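Local coordinates for protein naphthalene dioxygenase small subunit (Rhodococcus sp., PDB 2B1X) that forms the beta subunit of a Rieske non-heme iron naphthalene 1,2-dioxygenase, where it probably serves mainly to build the enzyme complex, at residues 20-25 with 32-37; 39-44 with 150-155; 47-52 with 157-162; 87-92 with 167-172; 97-102 with 115-120. All coordinates share one frame; numbering follows the deposited sequence.

Contact 1. Residues 20-25 with 32-37; sequences YMEAEL and REWLAL
E33 meets L25 at the outer end of the contact between helices 10-27 and 31-35, the two side chains crossing at about a right angle. Its carboxylate oxygen OE1 lies 3.5 Å from L25 CD2, while its CB packs 3.9 Å from L25 CD1. L25 CD1 also lies 3.8 Å from W34 N, on the backbone of the next residue.

W34 then turns to the buried side: CG stands anti to the backbone N (chi1 179°), and the indole runs beside the E22 side chain, both pointing the same way. Its NE1 donates to E22 OE2 over 2.8 Å, and the N-H...O angle of 179° makes the bond straight. The oxygen lies in the indole plane and accepts the hydrogen bond with its anti lone pair, with carboxylate and ring planes 24° apart. The methylene carbon E22 CG adds contact at 3.5 Å from W34 CD1.

L37 closes the apolar part. Its CD1 sits 3.8 Å from M21 SD and 3.9 Å from L25 CD1, M21 and L37 meeting tip to tip.

E22 OE2 also forms a salt bridge with R154. Two donors therefore grip one buried oxygen, which probably keeps E22 ionised and limits the rotation of both carboxylate and indole.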
# COMPACT_ATOMS: atom_id res chain seq x y z
N TYR B 20 0.74 7.62 29.59
CA TYR B 20 1.57 6.53 29.08
C TYR B 20 1.16 5.22 29.75
O TYR B 20 1.20 4.17 29.12
CB TYR B 20 3.06 6.81 29.28
CG TYR B 20 3.61 8.00 28.54
CD1 TYR B 20 4.83 8.55 28.91
CD2 TYR B 20 2.96 8.55 27.41
CE1 TYR B 20 5.38 9.62 28.25
CE2 TYR B 20 3.52 9.65 26.70
CZ TYR B 20 4.73 10.17 27.14
OH TYR B 20 5.35 11.25 26.51
N MET B 21 0.77 5.28 31.02
CA MET B 21 0.25 4.11 31.74
C MET B 21 -1.08 3.63 31.13
O MET B 21 -1.35 2.43 31.03
CB MET B 21 0.07 4.46 33.22
CG MET B 21 -0.67 3.41 34.10
SD MET B 21 -2.50 3.51 33.95
CE MET B 21 -2.88 5.10 34.79
N GLU B 22 -1.91 4.58 30.71
CA GLU B 22 -3.19 4.26 30.13
C GLU B 22 -2.99 3.53 28.81
O GLU B 22 -3.60 2.49 28.59
CB GLU B 22 -4.00 5.54 29.88
CG GLU B 22 -5.46 5.26 29.51
CD GLU B 22 -6.03 6.21 28.46
OE1 GLU B 22 -5.44 7.28 28.21
OE2 GLU B 22 -7.11 5.90 27.91
N ALA B 23 -2.15 4.10 27.95
CA ALA B 23 -1.78 3.49 26.67
C ALA B 23 -1.17 2.08 26.83
O ALA B 23 -1.49 1.16 26.08
CB ALA B 23 -0.80 4.40 25.91
N GLU B 24 -0.28 1.93 27.80
CA GLU B 24 0.31 0.64 28.12
C GLU B 24 -0.71 -0.43 28.45
O GLU B 24 -0.60 -1.56 27.96
CB GLU B 24 1.33 0.76 29.27
CG GLU B 24 2.02 -0.55 29.63
CD GLU B 24 2.88 -0.44 30.87
OE1 GLU B 24 3.81 0.38 30.88
OE2 GLU B 24 2.61 -1.17 31.85
N LEU B 25 -1.67 -0.09 29.30
CA LEU B 25 -2.77 -1.01 29.63
C LEU B 25 -3.51 -1.41 28.36
O LEU B 25 -3.73 -2.60 28.13
CB LEU B 25 -3.74 -0.37 30.64
CG LEU B 25 -3.36 -0.15 32.12
CD1 LEU B 25 -4.57 0.37 32.91
CD2 LEU B 25 -2.85 -1.44 32.79
N ARG B 32 -10.04 -4.47 31.74
CA ARG B 32 -10.68 -4.39 33.04
C ARG B 32 -9.96 -3.34 33.90
O ARG B 32 -10.59 -2.49 34.52
CB ARG B 32 -10.69 -5.77 33.70
CG ARG B 32 -11.31 -5.84 35.12
CD ARG B 32 -12.68 -5.20 35.24
NE ARG B 32 -13.69 -5.82 34.40
CZ ARG B 32 -14.97 -5.42 34.34
NH1 ARG B 32 -15.38 -4.40 35.10
NH2 ARG B 32 -15.83 -6.04 33.55
N GLU B 33 -8.63 -3.39 33.88
CA GLU B 33 -7.81 -2.38 34.54
C GLU B 33 -8.03 -0.99 33.97
O GLU B 33 -8.08 -0.03 34.72
CB GLU B 33 -6.32 -2.72 34.46
CG GLU B 33 -5.97 -3.95 35.27
CD GLU B 33 -4.47 -4.14 35.43
OE1 GLU B 33 -3.75 -3.16 35.76
OE2 GLU B 33 -4.00 -5.29 35.23
N TRP B 34 -8.13 -0.88 32.65
CA TRP B 34 -8.37 0.40 32.01
C TRP B 34 -9.73 0.97 32.46
O TRP B 34 -9.86 2.17 32.73
CB TRP B 34 -8.33 0.27 30.49
CG TRP B 34 -8.61 1.57 29.78
CD1 TRP B 34 -7.70 2.55 29.45
CD2 TRP B 34 -9.87 2.04 29.36
NE1 TRP B 34 -8.34 3.59 28.83
CE2 TRP B 34 -9.67 3.31 28.76
CE3 TRP B 34 -11.17 1.52 29.40
CZ2 TRP B 34 -10.73 4.07 28.21
CZ3 TRP B 34 -12.23 2.29 28.86
CH2 TRP B 34 -11.99 3.54 28.28
N LEU B 35 -10.73 0.09 32.55
CA LEU B 35 -12.07 0.52 32.93
C LEU B 35 -12.09 1.23 34.30
O LEU B 35 -12.89 2.13 34.51
CB LEU B 35 -13.05 -0.65 32.88
CG LEU B 35 -14.54 -0.29 32.85
CD1 LEU B 35 -14.89 0.59 31.63
CD2 LEU B 35 -15.41 -1.54 32.92
N ALA B 36 -11.17 0.85 35.19
CA ALA B 36 -11.03 1.47 36.50
C ALA B 36 -10.49 2.92 36.42
O ALA B 36 -10.57 3.65 37.40
CB ALA B 36 -10.14 0.60 37.41
N LEU B 37 -9.96 3.33 35.26
CA LEU B 37 -9.45 4.69 35.12
C LEU B 37 -10.54 5.68 34.72
O LEU B 37 -10.28 6.88 34.59
CB LEU B 37 -8.32 4.75 34.09
CG LEU B 37 -7.15 3.80 34.30
CD1 LEU B 37 -6.18 3.89 33.11
CD2 LEU B 37 -6.45 4.09 35.63

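Contact 2. Residues 39-44 with 150-155; sequences TEDLSY and LMAKRV
T39 opens the contact by donating its backbone N to M151 O over 3.0 Å. A type I turn from T39 to L42 follows and turns the chain into strand 42-49. There the L42 side chain slants across that of M151, with L42 CD1 4.1 Å from M151 CE.

From S43 onward the pairing is that of parallel strands. S43 N binds A152 O at 3.0 Å, and S43 O accepts from R154 N at 2.9 Å. S43 thus binds the residues on either side of K153, the pattern of a parallel bridge; K153 CA also lies 3.2 Å from S43 O.

Y44 lies side by side with R154 on the other face of the sheet from S43 and K153. Y44 CE1 comes within 3.7 Å of R154 CD, ring and guanidinium planes being 73° apart. M151, its CG anti to the backbone N (chi1 -172°), fills the corner between them: CE touches the rim of the ring, 4.2 Å from Y44 CD1, and SD lies 3.5 Å above the guanidinium plane of R154, over the centre. Y44 OH binds M172 O, and R154 forms salt bridges with D140 and E22.

The two short strands run in directions 29° apart. Beyond 148-158 lies strand 132-145, where A152 and K153 both face V141 in a classic beta bulge; helix 10-27 covers M151 and R154, helix 71-81 L42 and Y44.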
# COMPACT_ATOMS: atom_id res chain seq x y z
N THR B 39 -14.39 7.60 34.80
CA THR B 39 -15.24 8.25 35.72
C THR B 39 -16.69 7.78 35.52
O THR B 39 -17.06 7.24 34.46
CB THR B 39 -15.03 9.76 35.47
OG1 THR B 39 -14.93 10.45 36.72
CG2 THR B 39 -16.18 10.37 34.69
N GLU B 40 -17.49 7.96 36.56
CA GLU B 40 -18.89 7.57 36.57
C GLU B 40 -19.75 8.35 35.52
O GLU B 40 -20.71 7.81 34.98
CB GLU B 40 -19.43 7.75 38.00
CG GLU B 40 -18.44 7.36 39.15
CD GLU B 40 -17.18 8.27 39.37
OE1 GLU B 40 -17.16 9.48 39.05
OE2 GLU B 40 -16.15 7.77 39.89
N ASP B 41 -19.37 9.60 35.24
CA ASP B 41 -20.02 10.41 34.21
C ASP B 41 -19.21 10.44 32.89
O ASP B 41 -19.32 11.40 32.11
CB ASP B 41 -20.33 11.83 34.72
CG ASP B 41 -19.06 12.61 35.13
OD1 ASP B 41 -18.09 12.01 35.64
OD2 ASP B 41 -18.94 13.85 34.98
N LEU B 42 -18.42 9.39 32.64
CA LEU B 42 -17.62 9.29 31.40
C LEU B 42 -18.43 9.65 30.16
O LEU B 42 -19.58 9.21 30.00
CB LEU B 42 -17.00 7.89 31.21
CG LEU B 42 -16.31 7.61 29.86
CD1 LEU B 42 -14.92 8.25 29.80
CD2 LEU B 42 -16.20 6.11 29.55
N SER B 43 -17.81 10.46 29.30
CA SER B 43 -18.23 10.63 27.91
C SER B 43 -17.04 10.34 26.98
O SER B 43 -15.99 11.00 27.06
CB SER B 43 -18.75 12.05 27.67
OG SER B 43 -18.97 12.24 26.28
N TYR B 44 -17.20 9.32 26.13
CA TYR B 44 -16.16 8.90 25.23
C TYR B 44 -16.72 8.98 23.82
O TYR B 44 -17.60 8.19 23.48
CB TYR B 44 -15.68 7.47 25.55
CG TYR B 44 -14.47 7.01 24.75
CD1 TYR B 44 -13.20 6.96 25.34
CD2 TYR B 44 -14.58 6.62 23.43
CE1 TYR B 44 -12.09 6.54 24.63
CE2 TYR B 44 -13.48 6.22 22.69
CZ TYR B 44 -12.23 6.18 23.30
OH TYR B 44 -11.14 5.78 22.56
N LEU B 150 -8.66 10.32 37.07
CA LEU B 150 -9.66 9.56 36.35
C LEU B 150 -10.06 10.36 35.13
O LEU B 150 -10.07 11.60 35.15
CB LEU B 150 -10.90 9.34 37.20
CG LEU B 150 -11.16 8.03 37.96
CD1 LEU B 150 -9.90 7.23 38.28
CD2 LEU B 150 -11.95 8.34 39.22
N MET B 151 -10.44 9.63 34.08
CA MET B 151 -10.88 10.25 32.85
C MET B 151 -12.38 10.44 32.86
O MET B 151 -13.14 9.48 32.88
CB MET B 151 -10.47 9.41 31.64
CG MET B 151 -10.73 10.10 30.29
SD MET B 151 -9.88 9.24 28.99
CE MET B 151 -11.01 7.77 28.82
N ALA B 152 -12.79 11.70 32.78
CA ALA B 152 -14.19 12.08 32.73
C ALA B 152 -14.68 12.21 31.31
O ALA B 152 -15.86 12.00 31.05
CB ALA B 152 -14.41 13.39 33.48
N LYS B 153 -13.78 12.55 30.39
CA LYS B 153 -14.17 12.83 29.00
C LYS B 153 -13.02 12.58 28.04
O LYS B 153 -11.87 12.83 28.37
CB LYS B 153 -14.67 14.28 28.85
CG LYS B 153 -15.34 14.60 27.51
CD LYS B 153 -15.72 16.09 27.43
CE LYS B 153 -16.06 16.51 26.02
NZ LYS B 153 -17.43 16.08 25.61
N ARG B 154 -13.35 12.08 26.86
CA ARG B 154 -12.39 12.03 25.77
C ARG B 154 -13.13 12.18 24.45
O ARG B 154 -14.16 11.51 24.22
CB ARG B 154 -11.60 10.72 25.78
CG ARG B 154 -10.75 10.54 24.51
CD ARG B 154 -9.72 9.42 24.58
NE ARG B 154 -8.62 9.79 25.48
CZ ARG B 154 -7.86 8.91 26.11
NH1 ARG B 154 -8.11 7.61 25.98
NH2 ARG B 154 -6.87 9.32 26.89
N VAL B 155 -12.61 13.05 23.60
CA VAL B 155 -13.04 13.14 22.21
C VAL B 155 -11.85 12.75 21.32
O VAL B 155 -10.78 13.40 21.38
CB VAL B 155 -13.48 14.59 21.87
CG1 VAL B 155 -13.82 14.75 20.37
CG2 VAL B 155 -14.63 15.07 22.75

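Contact 3. Residues 47-52 with 157-162; sequences PIRVTR and LLDQTT
In R49, which meets L157 and L158, chi1 of -67° sets CG anti to the carbonyl carbon, and chi3 of 77° places NE off the extended line of the chain. T161, with chi1 at 52°, has CG2 anti to its own carbonyl carbon, and this methyl meets the other backbone 3.6 Å from T51 N.

R49 CD lies 3.2 Å from L158 O, and NH1 donates weakly to the same oxygen at 3.3 Å. The ion pair from R49 NH1 to D159 OD1 is long, 4.0 Å, but a water in the guanidinium plane joins them, 2.9 Å from NH1 and 2.8 Å from OD1. R49 NH2 forms a salt bridge with D59. Two further waters link P47 O to L158 N and R49 N to T161 O. On the apolar side, L157 CD1 packs 3.8 Å from P47 CG and also touches R49 CD.

An alanine in place of R49 would probably leave D59 without its mate and open a gap beside L157.

Direct pairing of strands 42-49 and 148-158 gives way to water-mediated links here, with strand 60-61 packed on P47 and L157. Further on, T51 and T161 both bind E99 of the large subunit, and D159 pairs with R96 of a neighbouring small subunit.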
# COMPACT_ATOMS: atom_id res chain seq x y z
N PRO B 47 -16.13 11.42 16.73
CA PRO B 47 -16.98 12.05 15.72
C PRO B 47 -16.70 11.63 14.29
O PRO B 47 -15.61 11.14 13.97
CB PRO B 47 -16.63 13.55 15.86
CG PRO B 47 -16.04 13.65 17.19
CD PRO B 47 -15.24 12.39 17.39
N ILE B 48 -17.70 11.83 13.44
CA ILE B 48 -17.56 11.66 12.00
C ILE B 48 -17.15 12.99 11.41
O ILE B 48 -17.64 14.03 11.85
CB ILE B 48 -18.89 11.17 11.37
CG1 ILE B 48 -19.35 9.86 12.04
CG2 ILE B 48 -18.71 10.96 9.84
CD1 ILE B 48 -20.68 9.40 11.51
N ARG B 49 -16.25 12.94 10.42
CA ARG B 49 -15.86 14.12 9.65
C ARG B 49 -16.14 13.84 8.18
O ARG B 49 -16.05 12.70 7.74
CB ARG B 49 -14.35 14.36 9.80
CG ARG B 49 -13.94 14.78 11.19
CD ARG B 49 -12.47 14.98 11.38
NE ARG B 49 -12.12 16.25 10.80
CZ ARG B 49 -10.91 16.78 10.73
NH1 ARG B 49 -9.87 16.14 11.25
NH2 ARG B 49 -10.75 17.95 10.12
N VAL B 50 -16.46 14.91 7.44
CA VAL B 50 -16.63 14.88 6.00
C VAL B 50 -15.76 15.97 5.36
O VAL B 50 -15.58 17.03 5.94
CB VAL B 50 -18.12 15.02 5.57
CG1 VAL B 50 -18.98 13.80 6.11
CG2 VAL B 50 -18.74 16.34 6.08
N THR B 51 -15.24 15.70 4.16
CA THR B 51 -14.49 16.72 3.41
C THR B 51 -15.37 17.92 3.09
O THR B 51 -16.47 17.78 2.54
CB THR B 51 -13.93 16.12 2.09
OG1 THR B 51 -13.17 14.94 2.36
CG2 THR B 51 -12.91 17.10 1.44
N ARG B 52 -14.89 19.12 3.39
CA ARG B 52 -15.62 20.35 3.08
C ARG B 52 -14.67 21.44 2.63
O ARG B 52 -13.47 21.42 2.96
CB ARG B 52 -16.41 20.83 4.30
CG ARG B 52 -17.40 19.79 4.76
CD ARG B 52 -18.61 20.28 5.44
NE ARG B 52 -19.30 21.34 4.72
CZ ARG B 52 -19.96 22.30 5.33
NH1 ARG B 52 -19.99 22.32 6.66
NH2 ARG B 52 -20.58 23.24 4.64
N LEU B 157 -10.72 12.89 17.71
CA LEU B 157 -10.92 13.39 16.35
C LEU B 157 -9.87 12.85 15.36
O LEU B 157 -8.71 13.27 15.35
CB LEU B 157 -10.82 14.92 16.35
CG LEU B 157 -11.68 15.67 15.34
CD1 LEU B 157 -13.12 15.17 15.25
CD2 LEU B 157 -11.64 17.23 15.61
N LEU B 158 -10.30 11.94 14.49
CA LEU B 158 -9.35 11.32 13.56
C LEU B 158 -9.12 12.21 12.35
O LEU B 158 -10.04 12.90 11.90
CB LEU B 158 -9.85 9.93 13.12
CG LEU B 158 -10.12 8.95 14.28
CD1 LEU B 158 -10.95 7.74 13.77
CD2 LEU B 158 -8.80 8.46 14.88
N ASP B 159 -7.89 12.18 11.83
CA ASP B 159 -7.53 12.83 10.55
C ASP B 159 -7.96 12.09 9.31
O ASP B 159 -7.20 11.98 8.33
CB ASP B 159 -6.03 13.06 10.54
CG ASP B 159 -5.58 13.74 11.81
OD1 ASP B 159 -6.25 14.75 12.17
OD2 ASP B 159 -4.68 13.29 12.56
N GLN B 160 -9.19 11.62 9.33
CA GLN B 160 -9.75 10.79 8.28
C GLN B 160 -11.23 11.13 8.16
O GLN B 160 -11.88 11.56 9.14
CB GLN B 160 -9.61 9.31 8.67
CG GLN B 160 -8.17 8.82 8.74
CD GLN B 160 -8.04 7.39 9.26
OE1 GLN B 160 -9.03 6.65 9.35
NE2 GLN B 160 -6.81 6.99 9.59
N THR B 161 -11.80 10.90 6.98
CA THR B 161 -13.27 10.96 6.90
C THR B 161 -13.73 9.51 6.75
O THR B 161 -14.36 8.98 7.66
CB THR B 161 -13.72 11.89 5.71
OG1 THR B 161 -13.05 11.50 4.51
CG2 THR B 161 -13.24 13.36 5.93
N THR B 162 -13.42 8.87 5.64
CA THR B 162 -13.53 7.40 5.50
C THR B 162 -12.48 6.74 6.41
O THR B 162 -11.31 7.02 6.29
CB THR B 162 -13.30 7.01 4.02
OG1 THR B 162 -14.30 7.65 3.22
CG2 THR B 162 -13.57 5.48 3.78
O HOH W 1 -13.11 11.30 14.85
O HOH W 2 -15.03 10.28 10.12
O HOH W 3 -7.11 16.98 10.77

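Contact 4. Residues 87-92 with 167-172; sequences WAEDPP and NLALIM
A88, E89, N167, A169 and L170 make a small contact, 180 Å² in all, and van der Waals contact provides most of it. The methyls A88 CB and A169 CB stand 4.2 Å apart. E89 CG lies 3.8 Å from A169 CB, and the bend of the E89 chain at chi2 (-55°) brings CD to L170; the two side chains cross at about a right angle. Both carboxylate oxygens of E89 are 3.7 Å from L170 CD2, so one methyl lies against the carboxylate.

The polar link is indirect. One water donates to A88 O at 2.7 Å and accepts from N167 ND2 at 3.2 Å, bridging backbone and amide. That amide nitrogen also touches A88 CB, at 3.6 Å.

E89 OE2 is bound by S93 and R123, and N167 OD1 also binds R123, on strand 112-124. The loop between helix 71-81 and strand 94-106 thus meets the C-terminal tail beside that strand, with Q370 of the large subunit packing on A88 and A169.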
# COMPACT_ATOMS: atom_id res chain seq x y z
N TRP B 87 -15.06 -12.16 18.62
CA TRP B 87 -14.26 -12.68 17.50
C TRP B 87 -13.36 -11.66 16.84
O TRP B 87 -12.31 -12.03 16.37
CB TRP B 87 -15.15 -13.32 16.43
CG TRP B 87 -16.14 -14.33 16.96
CD1 TRP B 87 -17.51 -14.24 16.94
CD2 TRP B 87 -15.84 -15.59 17.59
NE1 TRP B 87 -18.08 -15.35 17.51
CE2 TRP B 87 -17.07 -16.20 17.92
CE3 TRP B 87 -14.65 -16.26 17.93
CZ2 TRP B 87 -17.15 -17.45 18.54
CZ3 TRP B 87 -14.73 -17.50 18.56
CH2 TRP B 87 -15.97 -18.09 18.84
N ALA B 88 -13.82 -10.40 16.79
CA ALA B 88 -13.07 -9.26 16.26
C ALA B 88 -11.74 -9.04 16.96
O ALA B 88 -10.80 -8.49 16.38
CB ALA B 88 -13.90 -7.96 16.36
N GLU B 89 -11.65 -9.44 18.22
CA GLU B 89 -10.42 -9.26 19.01
C GLU B 89 -9.98 -10.57 19.70
O GLU B 89 -9.32 -10.57 20.74
CB GLU B 89 -10.63 -8.11 20.03
CG GLU B 89 -10.42 -6.70 19.42
CD GLU B 89 -9.05 -6.52 18.74
OE1 GLU B 89 -8.03 -6.91 19.35
OE2 GLU B 89 -8.98 -5.98 17.61
N ASP B 90 -10.35 -11.69 19.12
CA ASP B 90 -9.88 -12.99 19.58
C ASP B 90 -9.74 -13.88 18.37
O ASP B 90 -10.74 -14.46 17.92
CB ASP B 90 -10.89 -13.60 20.53
CG ASP B 90 -10.31 -14.72 21.37
OD1 ASP B 90 -9.22 -15.25 21.02
OD2 ASP B 90 -10.89 -15.16 22.39
N PRO B 91 -8.52 -14.06 17.86
CA PRO B 91 -7.27 -13.51 18.43
C PRO B 91 -7.15 -11.97 18.47
O PRO B 91 -7.66 -11.29 17.58
CB PRO B 91 -6.19 -14.03 17.47
CG PRO B 91 -6.85 -15.22 16.77
CD PRO B 91 -8.29 -14.86 16.64
N PRO B 92 -6.49 -11.44 19.49
CA PRO B 92 -6.29 -9.98 19.64
C PRO B 92 -5.42 -9.38 18.54
O PRO B 92 -4.50 -10.04 18.05
CB PRO B 92 -5.59 -9.84 21.00
CG PRO B 92 -5.02 -11.17 21.29
CD PRO B 92 -5.89 -12.22 20.59
N ASN B 167 -12.84 -2.08 11.70
CA ASN B 167 -13.78 -1.86 12.80
C ASN B 167 -13.10 -0.98 13.86
O ASN B 167 -11.89 -0.80 13.83
CB ASN B 167 -14.40 -3.17 13.38
CG ASN B 167 -13.35 -4.22 13.85
OD1 ASN B 167 -12.27 -3.88 14.29
ND2 ASN B 167 -13.71 -5.52 13.75
N LEU B 168 -13.86 -0.42 14.78
CA LEU B 168 -13.26 0.26 15.90
C LEU B 168 -13.43 -0.61 17.12
O LEU B 168 -14.16 -0.28 18.05
CB LEU B 168 -13.84 1.67 16.08
CG LEU B 168 -13.48 2.69 14.99
CD1 LEU B 168 -14.16 4.03 15.34
CD2 LEU B 168 -11.99 2.88 14.81
N ALA B 169 -12.78 -1.75 17.07
CA ALA B 169 -12.81 -2.74 18.15
C ALA B 169 -11.84 -2.38 19.29
O ALA B 169 -11.98 -2.88 20.42
CB ALA B 169 -12.53 -4.16 17.58
N LEU B 170 -10.89 -1.50 18.99
CA LEU B 170 -9.86 -1.06 19.96
C LEU B 170 -10.22 0.28 20.59
O LEU B 170 -10.66 1.19 19.90
CB LEU B 170 -8.48 -0.94 19.24
CG LEU B 170 -7.83 -2.19 18.59
CD1 LEU B 170 -6.53 -1.82 17.85
CD2 LEU B 170 -7.56 -3.28 19.64
N ILE B 171 -10.05 0.40 21.89
CA ILE B 171 -10.16 1.68 22.55
C ILE B 171 -8.94 2.58 22.24
O ILE B 171 -7.78 2.12 22.29
CB ILE B 171 -10.36 1.47 24.07
CG1 ILE B 171 -11.65 0.67 24.33
CG2 ILE B 171 -10.42 2.82 24.77
CD1 ILE B 171 -11.80 0.18 25.78
N MET B 172 -9.20 3.85 21.90
CA MET B 172 -8.16 4.79 21.50
C MET B 172 -7.82 5.79 22.62
O MET B 172 -8.70 6.30 23.35
CB MET B 172 -8.61 5.55 20.25
CG MET B 172 -8.61 4.71 18.99
SD MET B 172 -9.69 5.31 17.69
CE MET B 172 -11.27 4.95 18.37
OXT MET B 172 -6.66 6.16 22.87
O HOH W 4 -11.25 -7.59 13.90

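Contact 5. Residues 97-102 with 115-120; sequences HFVTNV and VTSNLL
F98 and L120 form the tight end of this antiparallel pairing, binding each other twice: F98 N to L120 O and L120 N to F98 O, both 2.9 Å. F98 CG stands anti to its carbonyl carbon (chi1 -62°), beside the backbone N that bonds L120 O. L120 O also lies in the plane of the phenyl ring at its edge, 3.3 Å from F98 CD1. T100 and N118 repeat the pair of hydrogen bonds, with N118 N only 2.8 Å from T100 O. Between them V99 and L119 are a non-hydrogen-bonded pair, and V99 CG1 packs 3.8 Å from S117 CB.

After the left-handed corner at N101 the contact slackens toward partly exposed V102 and T116: V102 CA is 3.5 Å from T116 O, and V102 CG1 is 4.4 Å from V115 CG1. At the corner N101 CB lies 3.5 Å from N118 ND2. An alanine at N101 would remove the amide and keep CB, and would probably open a gap beside the N118 side chain. R96 of an adjacent small subunit holds N118 OD1.

This is a beta hairpin of the NTF2-like sheet, placed where small subunits meet: T100 packs on T100 of a neighbouring copy.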
# COMPACT_ATOMS: atom_id res chain seq x y z
N HIS B 97 -0.30 2.38 20.84
CA HIS B 97 -0.74 3.74 21.00
C HIS B 97 0.51 4.63 21.14
O HIS B 97 1.12 4.67 22.21
CB HIS B 97 -1.59 3.88 22.29
CG HIS B 97 -2.97 3.28 22.21
ND1 HIS B 97 -3.18 1.92 22.03
CD2 HIS B 97 -4.20 3.85 22.23
CE1 HIS B 97 -4.49 1.68 21.99
NE2 HIS B 97 -5.12 2.83 22.09
N PHE B 98 0.89 5.32 20.07
CA PHE B 98 1.92 6.34 20.17
C PHE B 98 1.24 7.65 20.56
O PHE B 98 0.37 8.15 19.82
CB PHE B 98 2.66 6.51 18.84
CG PHE B 98 3.39 5.28 18.39
CD1 PHE B 98 2.74 4.33 17.58
CD2 PHE B 98 4.69 5.04 18.81
CE1 PHE B 98 3.39 3.18 17.13
CE2 PHE B 98 5.37 3.86 18.37
CZ PHE B 98 4.72 2.93 17.54
N VAL B 99 1.65 8.21 21.70
CA VAL B 99 1.01 9.38 22.30
C VAL B 99 2.11 10.45 22.34
O VAL B 99 3.17 10.26 22.98
CB VAL B 99 0.50 9.06 23.73
CG1 VAL B 99 -0.10 10.26 24.38
CG2 VAL B 99 -0.56 7.86 23.73
N THR B 100 1.89 11.56 21.63
CA THR B 100 2.91 12.59 21.50
C THR B 100 2.27 13.94 21.57
O THR B 100 1.03 14.05 21.56
CB THR B 100 3.60 12.51 20.10
OG1 THR B 100 2.70 13.04 19.12
CG2 THR B 100 3.88 11.09 19.69
N ASN B 101 3.11 14.98 21.56
CA ASN B 101 2.61 16.36 21.56
C ASN B 101 1.62 16.57 22.74
O ASN B 101 0.53 17.10 22.54
CB ASN B 101 1.87 16.68 20.25
CG ASN B 101 2.77 16.72 19.02
OD1 ASN B 101 2.85 17.76 18.33
ND2 ASN B 101 3.41 15.61 18.71
N VAL B 102 1.98 16.16 23.95
CA VAL B 102 1.06 16.28 25.10
C VAL B 102 0.94 17.73 25.57
O VAL B 102 1.94 18.37 25.91
CB VAL B 102 1.46 15.35 26.25
CG1 VAL B 102 0.57 15.60 27.55
CG2 VAL B 102 1.41 13.88 25.82
N VAL B 115 -6.49 17.94 28.69
CA VAL B 115 -5.30 17.26 28.24
C VAL B 115 -5.50 16.86 26.79
O VAL B 115 -6.45 16.15 26.47
CB VAL B 115 -4.98 16.04 29.13
CG1 VAL B 115 -3.72 15.35 28.66
CG2 VAL B 115 -4.86 16.49 30.59
N THR B 116 -4.62 17.37 25.94
CA THR B 116 -4.67 17.17 24.48
C THR B 116 -3.40 16.45 24.00
O THR B 116 -2.28 16.90 24.29
CB THR B 116 -4.81 18.53 23.75
OG1 THR B 116 -5.87 19.28 24.34
CG2 THR B 116 -5.29 18.31 22.33
N SER B 117 -3.59 15.33 23.32
CA SER B 117 -2.44 14.60 22.77
C SER B 117 -2.66 14.15 21.34
O SER B 117 -3.80 13.92 20.94
CB SER B 117 -2.10 13.41 23.67
OG SER B 117 -3.26 12.66 24.02
N ASN B 118 -1.56 14.03 20.58
CA ASN B 118 -1.61 13.37 19.27
C ASN B 118 -1.51 11.86 19.42
O ASN B 118 -0.71 11.36 20.23
CB ASN B 118 -0.49 13.92 18.38
CG ASN B 118 -0.79 15.31 17.93
OD1 ASN B 118 -1.89 15.84 18.22
ND2 ASN B 118 0.16 15.95 17.28
N LEU B 119 -2.34 11.14 18.69
CA LEU B 119 -2.37 9.69 18.80
C LEU B 119 -2.11 9.14 17.44
O LEU B 119 -2.81 9.50 16.47
CB LEU B 119 -3.72 9.15 19.32
CG LEU B 119 -3.94 7.64 19.15
CD1 LEU B 119 -3.05 6.77 20.06
CD2 LEU B 119 -5.42 7.29 19.37
N LEU B 120 -1.10 8.29 17.33
CA LEU B 120 -1.00 7.42 16.17
C LEU B 120 -1.19 5.97 16.66
O LEU B 120 -0.41 5.46 17.48
CB LEU B 120 0.31 7.63 15.41
CG LEU B 120 1.02 6.76 14.37
CD1 LEU B 120 0.47 5.36 14.13
CD2 LEU B 120 1.26 7.49 13.08

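In the fold
Contact 1 comes first along the chain and closes before the others open. Contacts 2 and 3 both join strands 42-49 and 148-158, their centres 22 Å apart, and enclose the hairpin of contact 5, which lies in the same mixed sheet. Contact 4 brings the C-terminal tail back beside that sheet; its segments alternate with those of contacts 2 and 3, and contact 5 also lies within its span. Contacts 1 and 3 are farthest apart, at 26 Å between centres and on opposite sides of the chain's centre. I171 O binds H97 of contact 5, and I171 also packs on W34 of contact 1. The tail thus touches both the helical cover and the sheet, while contacts 3 and 4 also meet the large subunit, consistent with a role in assembling the six-chain enzyme.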